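PDB 3HBZ: putative glycoside hydrolase from Bacteroides thetaiotaomicron VPI-5482, which is of unproven function but binds calcium and may act in carbohydrate metabolism, possibly as a glycoside hydrolase. Local coordinates for residues Ala10-Cys15 / Lys85-Ser90; Met22-Ile27 / Asn34-Pro39; Pro48-Thr53 / Pro60-Ala65. All coordinates share one frame; numbering follows the deposited sequence.

Interaction 1. Residues Ala10-Cys15 / Lys85-Ser90; sequences ADILSC and KKYTVS. With NA (sodium ion), chain E.
Over one face of the Tyr87 ring lies the tip of Ile12, whose CD1 stands 3.8 Å from the ring centroid and 17° off the normal, a CH-pi contact; near the ring plane, at the edge, come Asp11 CA and Ala10 O. The setting is a two-sheet beta packing: strand 12-16, paired with strand 49-52, is laid against strand 84-92 of the mixed five-stranded sheet. The Ile12 and Tyr87 side chains run antiparallel, one over the other, which brings the phenol oxygen to the first strand's backbone. There Ile12 N donates to Tyr87 OH at 3.0 Å, and Lys85 NZ donates to the same oxygen, so two donors grip it. A kink at chi3 (-51°) in the Lys85 chain brings CE to 3.6 Å from Ala10 O. Its NZ forms a salt bridge of 2.6 Å with Asp11 OD1, met on the anti side and 27° out of the carboxylate plane, and also bonds to Asn30 O. The cation would probably offset part of the carboxylate's charge. Asp11 chelates the sodium ion through OD1 at 2.5 Å and OD2 at 2.7 Å; Asn7 and two waters share the ion, and one water also accepts from Lys85 NZ at 2.7 Å.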
loop_
_atom_site.group_PDB
_atom_site.type_symbol
_atom_site.label_atom_id
_atom_site.label_comp_id
_atom_site.label_asym_id
_atom_site.label_seq_id
_atom_site.Cartn_x
_atom_site.Cartn_y
_atom_site.Cartn_z
ATOM N N ALA A 10 18.880 -15.294 1.294
ATOM C CA ALA A 10 17.797 -16.174 1.165
ATOM C C ALA A 10 16.490 -15.649 1.823
ATOM O O ALA A 10 16.460 -14.967 2.863
ATOM C CB ALA A 10 18.177 -17.512 1.672
ATOM N N ASP A 11 15.408 -15.943 1.134
ATOM C CA ASP A 11 14.138 -15.335 1.393
ATOM C C ASP A 11 13.148 -16.322 1.967
ATOM O O ASP A 11 13.209 -17.525 1.711
ATOM C CB ASP A 11 13.577 -14.787 0.093
ATOM C CG ASP A 11 14.497 -13.754 -0.541
ATOM O OD1 ASP A 11 15.085 -12.909 0.160
ATOM O OD2 ASP A 11 14.670 -13.809 -1.740
ATOM N N ILE A 12 12.192 -15.771 2.696
ATOM C CA ILE A 12 10.912 -16.415 2.901
ATOM C C ILE A 12 10.101 -16.140 1.665
ATOM O O ILE A 12 9.876 -14.992 1.345
ATOM C CB ILE A 12 10.181 -15.830 4.109
ATOM C CG1 ILE A 12 10.950 -16.184 5.407
ATOM C CG2 ILE A 12 8.768 -16.378 4.186
ATOM C CD1 ILE A 12 10.351 -15.542 6.694
ATOM N N LEU A 13 9.642 -17.191 1.002
ATOM C CA LEU A 13 8.901 -17.057 -0.260
ATOM C C LEU A 13 7.417 -17.168 -0.073
ATOM O O LEU A 13 6.679 -16.755 -0.927
ATOM C CB LEU A 13 9.377 -18.099 -1.276
ATOM C CG LEU A 13 10.845 -17.993 -1.673
ATOM C CD1 LEU A 13 11.199 -19.226 -2.518
ATOM C CD2 LEU A 13 11.078 -16.653 -2.440
ATOM N N SER A 14 6.961 -17.746 1.034
ATOM C CA SER A 14 5.518 -17.801 1.340
ATOM C C SER A 14 5.303 -18.040 2.801
ATOM O O SER A 14 6.210 -18.484 3.496
ATOM C CB SER A 14 4.785 -18.913 0.530
ATOM O OG SER A 14 5.099 -20.237 1.005
ATOM N N CYS A 15 4.078 -17.780 3.240
ATOM C CA CYS A 15 3.686 -17.947 4.650
ATOM C C CYS A 15 2.280 -18.425 4.699
ATOM O O CYS A 15 1.446 -17.893 3.979
ATOM C CB CYS A 15 3.729 -16.599 5.356
ATOM S SG CYS A 15 3.376 -16.653 7.086
ATOM N N LYS A 85 19.209 -13.151 6.761
ATOM C CA LYS A 85 18.296 -12.032 6.712
ATOM C C LYS A 85 17.326 -12.194 7.852
ATOM O O LYS A 85 16.788 -13.271 8.035
ATOM C CB LYS A 85 17.507 -12.012 5.380
ATOM C CG LYS A 85 17.196 -10.611 4.919
ATOM C CD LYS A 85 15.940 -10.460 4.026
ATOM C CE LYS A 85 15.890 -11.385 2.851
ATOM N NZ LYS A 85 14.963 -10.830 1.790
ATOM N N LYS A 86 17.030 -11.108 8.542
ATOM C CA LYS A 86 16.043 -11.125 9.596
ATOM C C LYS A 86 14.724 -10.627 9.057
ATOM O O LYS A 86 14.670 -9.606 8.383
ATOM C CB LYS A 86 16.507 -10.208 10.753
ATOM C CG LYS A 86 16.150 -10.694 12.125
ATOM C CD LYS A 86 17.177 -10.175 13.209
ATOM C CE LYS A 86 17.198 -8.641 13.330
ATOM N NZ LYS A 86 18.167 -8.094 14.373
ATOM N N TYR A 87 13.660 -11.351 9.368
ATOM C CA TYR A 87 12.314 -10.921 9.069
ATOM C C TYR A 87 11.583 -10.666 10.366
ATOM O O TYR A 87 11.750 -11.443 11.309
ATOM C CB TYR A 87 11.577 -12.018 8.327
ATOM C CG TYR A 87 11.901 -12.187 6.864
ATOM C CD1 TYR A 87 12.970 -12.957 6.453
ATOM C CD2 TYR A 87 11.061 -11.666 5.884
ATOM C CE1 TYR A 87 13.236 -13.144 5.110
ATOM C CE2 TYR A 87 11.309 -11.864 4.537
ATOM C CZ TYR A 87 12.374 -12.631 4.159
ATOM O OH TYR A 87 12.654 -12.802 2.832
ATOM N N THR A 88 10.790 -9.595 10.392
ATOM C CA THR A 88 9.809 -9.313 11.413
ATOM C C THR A 88 8.437 -9.772 10.944
ATOM O O THR A 88 7.898 -9.286 9.958
ATOM C CB THR A 88 9.749 -7.808 11.726
ATOM O OG1 THR A 88 11.040 -7.368 12.166
ATOM C CG2 THR A 88 8.704 -7.475 12.820
ATOM N N VAL A 89 7.840 -10.687 11.696
ATOM C CA VAL A 89 6.573 -11.269 11.324
ATOM C C VAL A 89 5.526 -10.839 12.338
ATOM O O VAL A 89 5.680 -11.078 13.544
ATOM C CB VAL A 89 6.665 -12.784 11.263
ATOM C CG1 VAL A 89 5.261 -13.438 10.940
ATOM C CG2 VAL A 89 7.745 -13.204 10.205
ATOM N N SER A 90 4.493 -10.178 11.821
ATOM C CA SER A 90 3.443 -9.579 12.600
ATOM C C SER A 90 2.111 -10.194 12.191
ATOM O O SER A 90 1.908 -10.575 11.007
ATOM C CB SER A 90 3.396 -8.067 12.331
ATOM O OG SER A 90 4.580 -7.408 12.717
HETATM NA NA NA E . 16.804 -12.142 -1.529
HETATM O O HOH W 1 16.802 -9.939 -0.002
HETATM O O HOH W 2 15.059 -11.350 -2.392
#

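Interaction 2. Residues Met22-Ile27 / Asn34-Pro39; sequences MTTSPI and NIFVGP
Phe36 meets three side chains of the 22-27 loop, each at a different attitude. Thr24 lies beside it and points the same way, its CG2 3.5 Å from Phe36 CD1. Thr23 stands roughly perpendicular to it, with OG1 3.2 Å from Phe36 CB; OG1 sits between backbone N and carbonyl carbon (chi1 62°), while CG2 lies anti to the carbonyl carbon and packs against the backbone at Val37 and Gly38. Ile27 comes in obliquely and sets CD1 3.7 Å from Phe36 CE1. An alanine in place of Phe36 would probably leave the methyls of Thr24 and Ile27 without their shared ring and open a gap between them. These contacts flank a beta hairpin at the margin of the mixed sheet, where short strand 27-28 runs antiparallel to strand 32-36. Ile27 and Asn34 form a hydrogen-bonded pair, Ile27 N to Asn34 O and Asn34 N to Ile27 O both measuring 3.0 Å. Where the loop bows outward, one water joins Thr24 O to Phe36 N, and beyond it Thr23 N donates to Phe36 O at 2.9 Å. Selenomethionine Met22 slants across Ile35, SE 3.9 Å from Ile35 CG2.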
loop_
_atom_site.group_PDB
_atom_site.type_symbol
_atom_site.label_atom_id
_atom_site.label_comp_id
_atom_site.label_asym_id
_atom_site.label_seq_id
_atom_site.Cartn_x
_atom_site.Cartn_y
_atom_site.Cartn_z
HETATM N N MSE A 22 -6.851 -17.227 6.989
HETATM C CA MSE A 22 -6.297 -15.872 6.862
HETATM C C MSE A 22 -7.329 -15.065 6.072
HETATM O O MSE A 22 -8.076 -15.622 5.282
HETATM C CB MSE A 22 -4.937 -15.934 6.191
HETATM C CG MSE A 22 -3.905 -16.556 7.119
HETATM SE SE MSE A 22 -2.142 -16.582 6.396
HETATM C CE MSE A 22 -2.446 -17.535 4.759
ATOM N N THR A 23 -7.442 -13.774 6.350
ATOM C CA THR A 23 -8.547 -13.001 5.782
ATOM C C THR A 23 -8.148 -12.486 4.405
ATOM O O THR A 23 -9.006 -12.106 3.618
ATOM C CB THR A 23 -8.926 -11.861 6.684
ATOM O OG1 THR A 23 -7.791 -10.991 6.785
ATOM C CG2 THR A 23 -9.371 -12.404 8.107
ATOM N N THR A 24 -6.847 -12.501 4.127
ATOM C CA THR A 24 -6.257 -12.035 2.852
ATOM C C THR A 24 -4.854 -12.601 2.796
ATOM O O THR A 24 -4.367 -13.095 3.798
ATOM C CB THR A 24 -6.214 -10.492 2.750
ATOM O OG1 THR A 24 -5.808 -10.086 1.420
ATOM C CG2 THR A 24 -5.277 -9.887 3.824
ATOM N N SER A 25 -4.204 -12.570 1.632
ATOM C CA SER A 25 -2.856 -13.102 1.527
ATOM C C SER A 25 -1.851 -12.340 2.366
ATOM O O SER A 25 -1.875 -11.129 2.448
ATOM C CB SER A 25 -2.374 -13.066 0.085
ATOM O OG SER A 25 -3.144 -13.971 -0.649
ATOM N N PRO A 26 -0.899 -13.054 2.936
ATOM C CA PRO A 26 0.161 -12.374 3.683
ATOM C C PRO A 26 0.905 -11.390 2.815
ATOM O O PRO A 26 1.087 -11.652 1.658
ATOM C CB PRO A 26 1.089 -13.512 4.109
ATOM C CG PRO A 26 0.242 -14.713 4.110
ATOM C CD PRO A 26 -0.850 -14.519 3.098
ATOM N N ILE A 27 1.298 -10.257 3.386
ATOM C CA ILE A 27 2.003 -9.239 2.664
ATOM C C ILE A 27 3.482 -9.375 3.053
ATOM O O ILE A 27 3.889 -9.130 4.214
ATOM C CB ILE A 27 1.476 -7.808 2.968
ATOM C CG1 ILE A 27 0.035 -7.716 2.445
ATOM C CG2 ILE A 27 2.408 -6.768 2.309
ATOM C CD1 ILE A 27 -0.725 -6.453 2.862
ATOM N N ASN A 34 3.295 -9.469 7.113
ATOM C CA ASN A 34 2.062 -9.139 7.836
ATOM C C ASN A 34 1.034 -10.205 7.475
ATOM O O ASN A 34 0.708 -10.404 6.299
ATOM C CB ASN A 34 1.525 -7.729 7.489
ATOM C CG ASN A 34 2.274 -6.583 8.239
ATOM O OD1 ASN A 34 3.444 -6.365 8.025
ATOM N ND2 ASN A 34 1.586 -5.899 9.125
ATOM N N ILE A 35 0.563 -10.902 8.494
ATOM C CA ILE A 35 -0.403 -11.986 8.384
ATOM C C ILE A 35 -1.730 -11.441 8.937
ATOM O O ILE A 35 -1.745 -10.823 9.983
ATOM C CB ILE A 35 0.039 -13.167 9.271
ATOM C CG1 ILE A 35 1.399 -13.710 8.769
ATOM C CG2 ILE A 35 -1.029 -14.284 9.280
ATOM C CD1 ILE A 35 2.093 -14.740 9.675
ATOM N N PHE A 36 -2.830 -11.643 8.226
ATOM C CA PHE A 36 -4.132 -11.115 8.648
ATOM C C PHE A 36 -5.118 -12.232 9.033
ATOM O O PHE A 36 -5.398 -13.138 8.232
ATOM C CB PHE A 36 -4.766 -10.257 7.530
ATOM C CG PHE A 36 -3.943 -9.040 7.145
ATOM C CD1 PHE A 36 -2.853 -9.175 6.298
ATOM C CD2 PHE A 36 -4.259 -7.788 7.624
ATOM C CE1 PHE A 36 -2.123 -8.086 5.922
ATOM C CE2 PHE A 36 -3.510 -6.669 7.240
ATOM C CZ PHE A 36 -2.430 -6.834 6.426
ATOM N N VAL A 37 -5.670 -12.137 10.246
ATOM C CA VAL A 37 -6.656 -13.101 10.722
ATOM C C VAL A 37 -7.913 -12.370 11.204
ATOM O O VAL A 37 -7.891 -11.164 11.444
ATOM C CB VAL A 37 -6.052 -13.980 11.844
ATOM C CG1 VAL A 37 -4.802 -14.635 11.341
ATOM C CG2 VAL A 37 -5.758 -13.154 13.109
ATOM N N GLY A 38 -9.016 -13.092 11.325
ATOM C CA GLY A 38 -10.267 -12.486 11.766
ATOM C C GLY A 38 -10.206 -12.007 13.210
ATOM O O GLY A 38 -9.607 -12.665 14.070
ATOM N N PRO A 39 -10.816 -10.848 13.491
ATOM C CA PRO A 39 -10.972 -10.388 14.876
ATOM C C PRO A 39 -11.566 -11.482 15.731
ATOM O O PRO A 39 -12.533 -12.120 15.314
ATOM C CB PRO A 39 -11.953 -9.224 14.735
ATOM C CG PRO A 39 -11.635 -8.689 13.354
ATOM C CD PRO A 39 -11.388 -9.890 12.525
HETATM O O HOH W 3 -2.398 -13.142 5.819
HETATM O O HOH W 4 5.064 -6.969 5.437
#

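Interaction 3. Residues Pro48-Thr53 / Pro60-Ala65; sequences PEFTLT and PPSGTA
Ser62 reaches from its loop to the backbone of strand 49-52 through a two-atom side chain. Its CB lies 3.9 Å from Phe50 N and brushes the Phe50 ring at CD2. OG stands anti to the backbone N (chi1 -176°) and accepts a hydrogen bond of 2.8 Å from Phe50 N, nearly straight at 160°. The same oxygen lies 3.1 Å from Glu49 CA and touches CB and CG of that residue. The adjoining backbone adds a second bond, Gly63 N to Pro48 O at 2.9 Å, so consecutive loop residues hold the strand at Phe50 and, just before it, at Pro48. They belong to a type II beta turn from Pro61 to Thr64, in which Gly63 takes the third position with phi 86°, where a CB would jam against the preceding carbonyl oxygen. Pro61 O closes the turn by accepting from both Thr64 N and Thr64 OG1, the latter at 2.6 Å. A water donates to Pro48 O and to Thr64 O, carrying the link to the last residue of the turn. Strand 49-52 pairs on its other flank with strand 12-16, and the Phe50 ring makes an edge-to-face contact with Tyr74. Glu49 CG comes 3.8 Å from Gly63 CA.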
loop_
_atom_site.group_PDB
_atom_site.type_symbol
_atom_site.label_atom_id
_atom_site.label_comp_id
_atom_site.label_asym_id
_atom_site.label_seq_id
_atom_site.Cartn_x
_atom_site.Cartn_y
_atom_site.Cartn_z
ATOM N N PRO A 48 3.148 -20.198 12.180
ATOM C CA PRO A 48 3.359 -19.958 10.754
ATOM C C PRO A 48 4.319 -20.975 10.111
ATOM O O PRO A 48 5.362 -21.347 10.706
ATOM C CB PRO A 48 3.953 -18.536 10.707
ATOM C CG PRO A 48 3.815 -17.954 12.098
ATOM C CD PRO A 48 3.561 -19.060 13.032
ATOM N N GLU A 49 3.960 -21.436 8.918
ATOM C CA GLU A 49 4.842 -22.286 8.102
ATOM C C GLU A 49 5.264 -21.564 6.832
ATOM O O GLU A 49 4.456 -20.859 6.214
ATOM C CB GLU A 49 4.170 -23.602 7.739
ATOM C CG GLU A 49 4.038 -24.473 8.923
ATOM C CD GLU A 49 3.320 -25.753 8.621
ATOM O OE1 GLU A 49 3.044 -26.012 7.423
ATOM O OE2 GLU A 49 3.022 -26.461 9.603
ATOM N N PHE A 50 6.536 -21.714 6.474
ATOM C CA PHE A 50 7.124 -20.935 5.400
ATOM C C PHE A 50 7.627 -21.863 4.287
ATOM O O PHE A 50 7.921 -23.055 4.514
ATOM C CB PHE A 50 8.293 -20.075 5.912
ATOM C CG PHE A 50 7.967 -19.283 7.142
ATOM C CD1 PHE A 50 7.213 -18.116 7.054
ATOM C CD2 PHE A 50 8.316 -19.751 8.407
ATOM C CE1 PHE A 50 6.863 -17.392 8.202
ATOM C CE2 PHE A 50 7.995 -19.016 9.555
ATOM C CZ PHE A 50 7.277 -17.828 9.449
ATOM N N THR A 51 7.724 -21.312 3.085
ATOM C CA THR A 51 8.611 -21.863 2.101
ATOM C C THR A 51 9.806 -20.920 2.022
ATOM O O THR A 51 9.680 -19.716 2.317
ATOM C CB THR A 51 7.947 -22.068 0.737
ATOM O OG1 THR A 51 7.483 -20.803 0.247
ATOM C CG2 THR A 51 6.775 -23.099 0.831
ATOM N N LEU A 52 10.963 -21.482 1.650
ATOM C CA LEU A 52 12.227 -20.767 1.626
ATOM C C LEU A 52 12.947 -20.981 0.332
ATOM O O LEU A 52 12.681 -21.927 -0.425
ATOM C CB LEU A 52 13.167 -21.253 2.746
ATOM C CG LEU A 52 12.718 -21.210 4.211
ATOM C CD1 LEU A 52 13.770 -21.977 5.092
ATOM C CD2 LEU A 52 12.440 -19.751 4.690
ATOM N N THR A 53 13.892 -20.097 0.088
ATOM C CA THR A 53 14.926 -20.308 -0.937
ATOM C C THR A 53 15.566 -21.681 -0.761
ATOM O O THR A 53 15.998 -22.035 0.355
ATOM C CB THR A 53 16.045 -19.259 -0.747
ATOM O OG1 THR A 53 15.454 -17.951 -0.787
ATOM C CG2 THR A 53 17.204 -19.433 -1.830
ATOM N N PRO A 60 13.648 -19.365 14.468
ATOM C CA PRO A 60 13.328 -20.735 14.785
ATOM C C PRO A 60 12.692 -21.432 13.587
ATOM O O PRO A 60 12.365 -20.769 12.613
ATOM C CB PRO A 60 12.336 -20.610 15.957
ATOM C CG PRO A 60 11.713 -19.329 15.756
ATOM C CD PRO A 60 12.742 -18.423 15.134
ATOM N N PRO A 61 12.555 -22.768 13.641
ATOM C CA PRO A 61 12.142 -23.473 12.423
ATOM C C PRO A 61 10.682 -23.207 12.023
ATOM O O PRO A 61 9.842 -22.799 12.876
ATOM C CB PRO A 61 12.352 -24.962 12.766
ATOM C CG PRO A 61 13.150 -24.990 14.065
ATOM C CD PRO A 61 12.892 -23.682 14.749
ATOM N N SER A 62 10.388 -23.453 10.739
ATOM C CA SER A 62 9.030 -23.356 10.221
ATOM C C SER A 62 8.100 -24.182 11.077
ATOM O O SER A 62 8.431 -25.298 11.443
ATOM C CB SER A 62 8.954 -23.843 8.758
ATOM O OG SER A 62 7.643 -23.657 8.223
ATOM N N GLY A 63 6.934 -23.634 11.407
ATOM C CA GLY A 63 5.963 -24.356 12.207
ATOM C C GLY A 63 6.190 -24.220 13.713
ATOM O O GLY A 63 5.535 -24.900 14.478
ATOM N N THR A 64 7.117 -23.366 14.145
ATOM C CA THR A 64 7.249 -23.085 15.583
ATOM C C THR A 64 6.055 -22.241 16.059
ATOM O O THR A 64 5.720 -21.234 15.433
ATOM C CB THR A 64 8.558 -22.324 15.907
ATOM O OG1 THR A 64 9.688 -23.069 15.429
ATOM C CG2 THR A 64 8.705 -22.083 17.441
ATOM N N ALA A 65 5.440 -22.652 17.171
ATOM C CA ALA A 65 4.349 -21.915 17.786
ATOM C C ALA A 65 4.949 -20.731 18.535
ATOM O O ALA A 65 5.929 -20.894 19.273
ATOM C CB ALA A 65 3.530 -22.822 18.804
HETATM O O HOH W 5 6.681 -20.520 13.093
#

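In the fold
The three contacts show chemistry changing with depth. Interaction 1 is buried and joins two sheets, combining a sodium-linked salt bridge with aromatic packing; interaction 2 is partly buried and interaction 3 lies at the surface, and both lean more on backbone bonds and bridging water. Interactions 1 and 2 share the mixed sheet, where strands 84-92 and 32-36 are neighbours: Ser90 O lies 2.9 Å from Ile35 N, a probable hydrogen bond, and Cys15 SG packs on Ile35 CD1. Interactions 1 and 3 share the two-stranded sheet, with Ser14 OG and Thr51 OG1 probably hydrogen-bonded. Interactions 2 and 3, centred about 16 Å apart, do not touch, and interaction 1 connects them.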